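PDB 4FTD: uncharacterized protein from Bacteroides eggerthii, which is of unknown function but joins an immunoglobulin-like domain to a six-bladed beta-propeller and may take part in carbohydrate metabolism. Local coordinates for residues D169-E174 with I442-I447; Y417-E422 with D426-L431. All blocks are in the same frame, centred on the assembly; numbering follows the deposited sequence.

Contact 1: D169-E174 with I442-I447; sequences DLKRGE and ICEFPI
With CG of Lys-171 anti to its carbonyl carbon (chi1 -70°) and every later torsion near 180°, the lysine chain runs out straight to meet Glu-444, whose CG is likewise anti to its own carbonyl carbon (chi1 -53°). The two side chains cross at about a right angle, and Lys-171 NZ lies 3.2 Å from Glu-444 OE2, a salt bridge whose hydrogen bond is weak. Water 1 reinforces it, accepting from Lys-171 NZ at 2.9 Å and donating to Glu-444 OE2 at 2.9 Å. Lys-171 CE also rests 3.4 Å from Glu-444 OE2.

Lys-171 follows Leu-170 of a short helix that closes in a Schellman motif with Gly-173 as C-prime residue: Glu-174 N bonds to Asp-169 O and Gly-173 N to Leu-170 O. Glu-444 belongs to strand 439-446, the third strand of the last propeller blade, between strands 426-435 and 120-125, so the bridge ties the connection after strand 163-166 of one four-stranded sheet to the neighbouring sheet. Were Glu-444 an alanine, Lys-171 and Lys-428, which pairs with Glu-444 OE1, would probably both lose the carboxylate they share.

Contact 2: Y417-E422 with D426-L431; sequences YIEKDE and DAKLCL
Tyr-417 and Cys-430 form a hydrogen-bonded pair of the antiparallel ladder: Tyr-417 N donates to Cys-430 O at 2.9 Å, and Cys-430 N returns a bond to Tyr-417 O. Farther along, Glu-419 N binds Lys-428 O at 2.8 Å, while Glu-419 O accepts from two donors, Ala-427 N at 2.8 Å and Lys-428 N at 3.1 Å. This is a classic beta bulge, with Ala-427 and Lys-428 both facing Glu-419, and it shifts the register by one residue near the turn of the beta hairpin formed by strands 412-420 and 426-435.

Apolar contact is modest. Ile-418 CG1 meets Leu-429 CD1 at 4.0 Å on the face that packs against Phe-347, and on the other face Cys-430 SG sits at the edge of the Tyr-417 ring, near its plane, with Tyr-143 touching both residues.

Two salt bridges span the strands. Lys-420, bent at its last torsion (chi4 -75°), brings NZ to 3.1 Å from Asp-426 OD1, approaching from above the carboxylate plane; Gly-424 O takes a second bond from the amine, and Asp-426 OD2 is held by Asn-348 N. The bond from Lys-428 NZ to Glu-419 OE1, at 3.3 Å, is weak; the stronger partner of this lysine is Glu-444. Water 2 donates to Asp-421 OD2 and Asp-426 O, while Asp-421 OD1 accepts from Lys-425 N in the turn.

Backbone bonding therefore defines the pairing of edge strand 412-420, while Lys-420 and Asp-421 also bond within the turn, Asp-426 reaches Asn-348 and Lys-428 reaches the adjoining strand.

Overall arrangement
From the N terminus the chain passes through the immunoglobulin-like domain, then strand 120-125, and on to the first helix, 167-171. Contact 1 closes a long loop there, since 267 residues, including most of the propeller strands, separate 169-174 from 442-447. Contact 2 falls within that span and closes a hairpin with just three residues between its segments; the two loops nest and do not cross. Strands 412-420, 426-435 and 439-446 follow one another and, with strand 120-125, build the last blade, in the velcro-type closure common in beta-propellers. Contact 2 pairs its edge strand 412-420 with strand 426-435, whereas contact 1 links strand 439-446 to the next sheet. Their centres lie about 12 Å apart.

Contact 1: D169-E174 with I442-I447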
loop_
_atom_site.group_PDB
_atom_site.type_symbol
_atom_site.label_atom_id
_atom_site.label_comp_id
_atom_site.label_asym_id
_atom_site.label_seq_id
_atom_site.Cartn_x
_atom_site.Cartn_y
_atom_site.Cartn_z
ATOM N N ASP A 169 -11.874 10.756 -14.221
ATOM C CA ASP A 169 -12.569 12.021 -13.909
ATOM C C ASP A 169 -12.049 12.679 -12.642
ATOM O O ASP A 169 -11.760 13.867 -12.641
ATOM C CB ASP A 169 -14.067 11.812 -13.768
ATOM C CG ASP A 169 -14.755 11.532 -15.093
ATOM O OD1 ASP A 169 -14.185 11.833 -16.149
ATOM O OD2 ASP A 169 -15.897 11.022 -15.067
ATOM N N LEU A 170 -11.940 11.917 -11.563
ATOM C CA LEU A 170 -11.394 12.445 -10.309
ATOM C C LEU A 170 -9.961 13.012 -10.424
ATOM O O LEU A 170 -9.630 13.977 -9.747
ATOM C CB LEU A 170 -11.378 11.379 -9.237
ATOM C CG LEU A 170 -12.715 10.829 -8.750
ATOM C CD1 LEU A 170 -12.475 9.616 -7.857
ATOM C CD2 LEU A 170 -13.575 11.854 -8.031
ATOM N N LYS A 171 -9.114 12.404 -11.250
ATOM C CA LYS A 171 -7.756 12.922 -11.456
ATOM C C LYS A 171 -7.780 14.313 -12.081
ATOM O O LYS A 171 -6.858 15.065 -11.882
ATOM C CB LYS A 171 -6.896 11.981 -12.299
ATOM C CG LYS A 171 -6.506 10.676 -11.600
ATOM C CD LYS A 171 -5.713 9.750 -12.546
ATOM C CE LYS A 171 -5.297 8.478 -11.813
ATOM N NZ LYS A 171 -4.621 7.412 -12.620
ATOM N N ARG A 172 -8.832 14.626 -12.837
ATOM C CA ARG A 172 -9.011 15.943 -13.432
ATOM C C ARG A 172 -9.853 16.841 -12.510
ATOM O O ARG A 172 -10.252 17.918 -12.893
ATOM C CB ARG A 172 -9.660 15.797 -14.812
ATOM C CG ARG A 172 -8.854 14.932 -15.778
ATOM C CD ARG A 172 -9.551 14.723 -17.115
ATOM N NE ARG A 172 -10.882 14.148 -16.953
ATOM C CZ ARG A 172 -11.999 14.785 -17.269
ATOM N NH1 ARG A 172 -11.929 15.991 -17.792
ATOM N NH2 ARG A 172 -13.175 14.210 -17.077
ATOM N N GLY A 173 -10.103 16.398 -11.282
ATOM C CA GLY A 173 -10.907 17.150 -10.320
ATOM C C GLY A 173 -12.399 17.172 -10.623
ATOM O O GLY A 173 -13.115 17.971 -10.062
ATOM N N GLU A 174 -12.885 16.277 -11.475
ATOM C CA GLU A 174 -14.290 16.283 -11.862
ATOM C C GLU A 174 -15.048 15.193 -11.118
ATOM O O GLU A 174 -14.720 14.018 -11.236
ATOM C CB GLU A 174 -14.441 16.069 -13.371
ATOM C CG GLU A 174 -13.727 17.102 -14.222
ATOM C CD GLU A 174 -14.128 17.050 -15.685
ATOM O OE1 GLU A 174 -14.679 16.022 -16.146
ATOM O OE2 GLU A 174 -13.889 18.053 -16.378
ATOM N N ILE A 442 -6.346 8.994 -2.992
ATOM C CA ILE A 442 -5.598 8.078 -3.811
ATOM C C ILE A 442 -4.154 8.617 -3.870
ATOM O O ILE A 442 -3.952 9.766 -4.253
ATOM C CB ILE A 442 -6.152 8.002 -5.224
ATOM C CG1 ILE A 442 -7.612 7.504 -5.202
ATOM C CG2 ILE A 442 -5.233 7.102 -6.084
ATOM C CD1 ILE A 442 -8.369 7.788 -6.492
ATOM N N CYS A 443 -3.175 7.797 -3.472
ATOM C CA CYS A 443 -1.757 8.164 -3.489
ATOM C C CYS A 443 -1.018 7.201 -4.393
ATOM O O CYS A 443 -1.065 5.983 -4.154
ATOM C CB CYS A 443 -1.175 8.051 -2.095
ATOM S SG CYS A 443 -2.057 9.036 -0.901
ATOM N N GLU A 444 -0.367 7.728 -5.425
ATOM C CA GLU A 444 0.335 6.920 -6.429
ATOM C C GLU A 444 1.835 7.156 -6.308
ATOM O O GLU A 444 2.289 8.295 -6.110
ATOM C CB GLU A 444 -0.127 7.295 -7.837
ATOM C CG GLU A 444 -1.641 7.242 -8.036
ATOM C CD GLU A 444 -2.072 7.276 -9.499
ATOM O OE1 GLU A 444 -1.317 7.804 -10.342
ATOM O OE2 GLU A 444 -3.167 6.771 -9.819
ATOM N N PHE A 445 2.595 6.082 -6.487
ATOM C CA PHE A 445 4.050 6.104 -6.356
ATOM C C PHE A 445 4.722 5.330 -7.479
ATOM O O PHE A 445 4.258 4.258 -7.853
ATOM C CB PHE A 445 4.478 5.443 -5.053
ATOM C CG PHE A 445 3.823 6.019 -3.827
ATOM C CD1 PHE A 445 2.610 5.496 -3.360
ATOM C CD2 PHE A 445 4.403 7.052 -3.130
ATOM C CE1 PHE A 445 2.011 6.009 -2.236
ATOM C CE2 PHE A 445 3.808 7.555 -1.996
ATOM C CZ PHE A 445 2.608 7.033 -1.551
ATOM N N PRO A 446 5.838 5.842 -7.990
ATOM C CA PRO A 446 6.598 5.092 -8.991
ATOM C C PRO A 446 7.510 4.029 -8.345
ATOM O O PRO A 446 7.695 4.041 -7.134
ATOM C CB PRO A 446 7.456 6.181 -9.644
ATOM C CG PRO A 446 7.699 7.162 -8.540
ATOM C CD PRO A 446 6.438 7.163 -7.712
ATOM N N ILE A 447 8.050 3.109 -9.139
ATOM C CA ILE A 447 9.122 2.236 -8.651
ATOM C C ILE A 447 10.351 3.134 -8.355
ATOM O O ILE A 447 10.535 4.174 -8.979
ATOM C CB ILE A 447 9.492 1.056 -9.615
ATOM C CG1 ILE A 447 10.022 1.533 -10.985
ATOM C CG2 ILE A 447 8.304 0.094 -9.783
ATOM C CD1 ILE A 447 10.875 0.504 -11.729
HETATM O O HOH W 1 -3.375 4.827 -12.024
#

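Contact 2: Y417-E422 with D426-L431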
loop_
_atom_site.group_PDB
_atom_site.type_symbol
_atom_site.label_atom_id
_atom_site.label_comp_id
_atom_site.label_asym_id
_atom_site.label_seq_id
_atom_site.Cartn_x
_atom_site.Cartn_y
_atom_site.Cartn_z
ATOM N N TYR A 417 -4.098 -0.700 -6.105
ATOM C CA TYR A 417 -4.013 -1.121 -7.487
ATOM C C TYR A 417 -2.563 -0.951 -7.972
ATOM O O TYR A 417 -1.926 0.078 -7.710
ATOM C CB TYR A 417 -4.936 -0.263 -8.347
ATOM C CG TYR A 417 -4.771 -0.489 -9.822
ATOM C CD1 TYR A 417 -5.293 -1.627 -10.417
ATOM C CD2 TYR A 417 -4.117 0.457 -10.631
ATOM C CE1 TYR A 417 -5.146 -1.843 -11.780
ATOM C CE2 TYR A 417 -3.973 0.251 -12.005
ATOM C CZ TYR A 417 -4.487 -0.901 -12.560
ATOM O OH TYR A 417 -4.367 -1.123 -13.897
ATOM N N ILE A 418 -2.058 -1.965 -8.654
ATOM C CA ILE A 418 -0.712 -1.971 -9.232
ATOM C C ILE A 418 -0.798 -1.850 -10.736
ATOM O O ILE A 418 -1.425 -2.659 -11.380
ATOM C CB ILE A 418 0.048 -3.257 -8.840
ATOM C CG1 ILE A 418 0.283 -3.218 -7.312
ATOM C CG2 ILE A 418 1.376 -3.365 -9.631
ATOM C CD1 ILE A 418 0.912 -4.443 -6.687
ATOM N N GLU A 419 -0.172 -0.827 -11.294
ATOM C CA GLU A 419 -0.075 -0.668 -12.738
ATOM C C GLU A 419 1.217 -1.348 -13.216
ATOM O O GLU A 419 2.294 -1.126 -12.642
ATOM C CB GLU A 419 -0.087 0.840 -13.069
ATOM C CG GLU A 419 -0.296 1.208 -14.538
ATOM C CD GLU A 419 -0.447 2.720 -14.727
ATOM O OE1 GLU A 419 -1.484 3.277 -14.297
ATOM O OE2 GLU A 419 0.477 3.346 -15.295
ATOM N N LYS A 420 1.117 -2.189 -14.248
ATOM C CA LYS A 420 2.292 -2.838 -14.853
ATOM C C LYS A 420 2.683 -2.134 -16.165
ATOM O O LYS A 420 1.845 -1.496 -16.789
ATOM C CB LYS A 420 2.014 -4.328 -15.069
ATOM C CG LYS A 420 1.922 -5.140 -13.773
ATOM C CD LYS A 420 1.629 -6.615 -14.043
ATOM C CE LYS A 420 1.982 -7.515 -12.861
ATOM N NZ LYS A 420 3.455 -7.736 -12.713
ATOM N N ASP A 421 3.954 -2.219 -16.567
ATOM C CA ASP A 421 4.387 -1.645 -17.848
ATOM C C ASP A 421 4.090 -2.618 -19.003
ATOM O O ASP A 421 3.547 -3.707 -18.784
ATOM C CB ASP A 421 5.870 -1.215 -17.807
ATOM C CG ASP A 421 6.832 -2.374 -17.557
ATOM O OD1 ASP A 421 6.494 -3.563 -17.780
ATOM O OD2 ASP A 421 7.957 -2.078 -17.118
ATOM N N GLU A 422 4.436 -2.214 -20.226
ATOM C CA GLU A 422 4.290 -3.072 -21.419
ATOM C C GLU A 422 4.939 -4.471 -21.307
ATOM O O GLU A 422 4.507 -5.390 -21.990
ATOM C CB GLU A 422 4.848 -2.354 -22.648
ATOM C CG GLU A 422 6.334 -2.035 -22.552
ATOM C CD GLU A 422 6.786 -1.040 -23.601
ATOM O OE1 GLU A 422 6.288 -1.108 -24.747
ATOM O OE2 GLU A 422 7.654 -0.199 -23.278
ATOM N N ASP A 426 6.032 -4.499 -12.606
ATOM C CA ASP A 426 5.362 -3.484 -11.788
ATOM C C ASP A 426 5.962 -2.113 -12.101
ATOM O O ASP A 426 7.185 -1.999 -12.242
ATOM C CB ASP A 426 5.542 -3.767 -10.307
ATOM C CG ASP A 426 4.843 -5.025 -9.850
ATOM O OD1 ASP A 426 3.969 -5.554 -10.569
ATOM O OD2 ASP A 426 5.155 -5.452 -8.727
ATOM N N ALA A 427 5.093 -1.102 -12.228
ATOM C CA ALA A 427 5.498 0.269 -12.587
ATOM C C ALA A 427 4.974 1.331 -11.619
ATOM O O ALA A 427 5.712 2.239 -11.257
ATOM C CB ALA A 427 5.049 0.598 -13.998
ATOM N N LYS A 428 3.713 1.217 -11.194
ATOM C CA LYS A 428 3.088 2.224 -10.341
ATOM C C LYS A 428 2.260 1.549 -9.242
ATOM O O LYS A 428 1.468 0.664 -9.533
ATOM C CB LYS A 428 2.217 3.138 -11.222
ATOM C CG LYS A 428 1.939 4.526 -10.670
ATOM C CD LYS A 428 1.326 5.444 -11.734
ATOM C CE LYS A 428 -0.164 5.204 -11.948
ATOM N NZ LYS A 428 -0.748 6.197 -12.899
ATOM N N LEU A 429 2.443 1.981 -7.989
ATOM C CA LEU A 429 1.694 1.498 -6.838
ATOM C C LEU A 429 0.703 2.590 -6.441
ATOM O O LEU A 429 1.113 3.699 -6.064
ATOM C CB LEU A 429 2.616 1.206 -5.641
ATOM C CG LEU A 429 1.954 0.818 -4.307
ATOM C CD1 LEU A 429 1.153 -0.452 -4.505
ATOM C CD2 LEU A 429 2.984 0.671 -3.187
ATOM N N CYS A 430 -0.578 2.251 -6.466
ATOM C CA CYS A 430 -1.668 3.191 -6.183
ATOM C C CYS A 430 -2.394 2.729 -4.933
ATOM O O CYS A 430 -2.855 1.603 -4.887
ATOM C CB CYS A 430 -2.599 3.265 -7.369
ATOM S SG CYS A 430 -1.781 3.491 -8.960
ATOM N N LEU A 431 -2.408 3.574 -3.901
ATOM C CA LEU A 431 -2.970 3.262 -2.596
ATOM C C LEU A 431 -4.174 4.165 -2.353
ATOM O O LEU A 431 -4.178 5.326 -2.744
ATOM C CB LEU A 431 -1.916 3.451 -1.490
ATOM C CG LEU A 431 -0.587 2.704 -1.699
ATOM C CD1 LEU A 431 0.312 3.013 -0.508
ATOM C CD2 LEU A 431 -0.759 1.182 -1.852
HETATM O O HOH W 2 8.359 -0.762 -14.504
#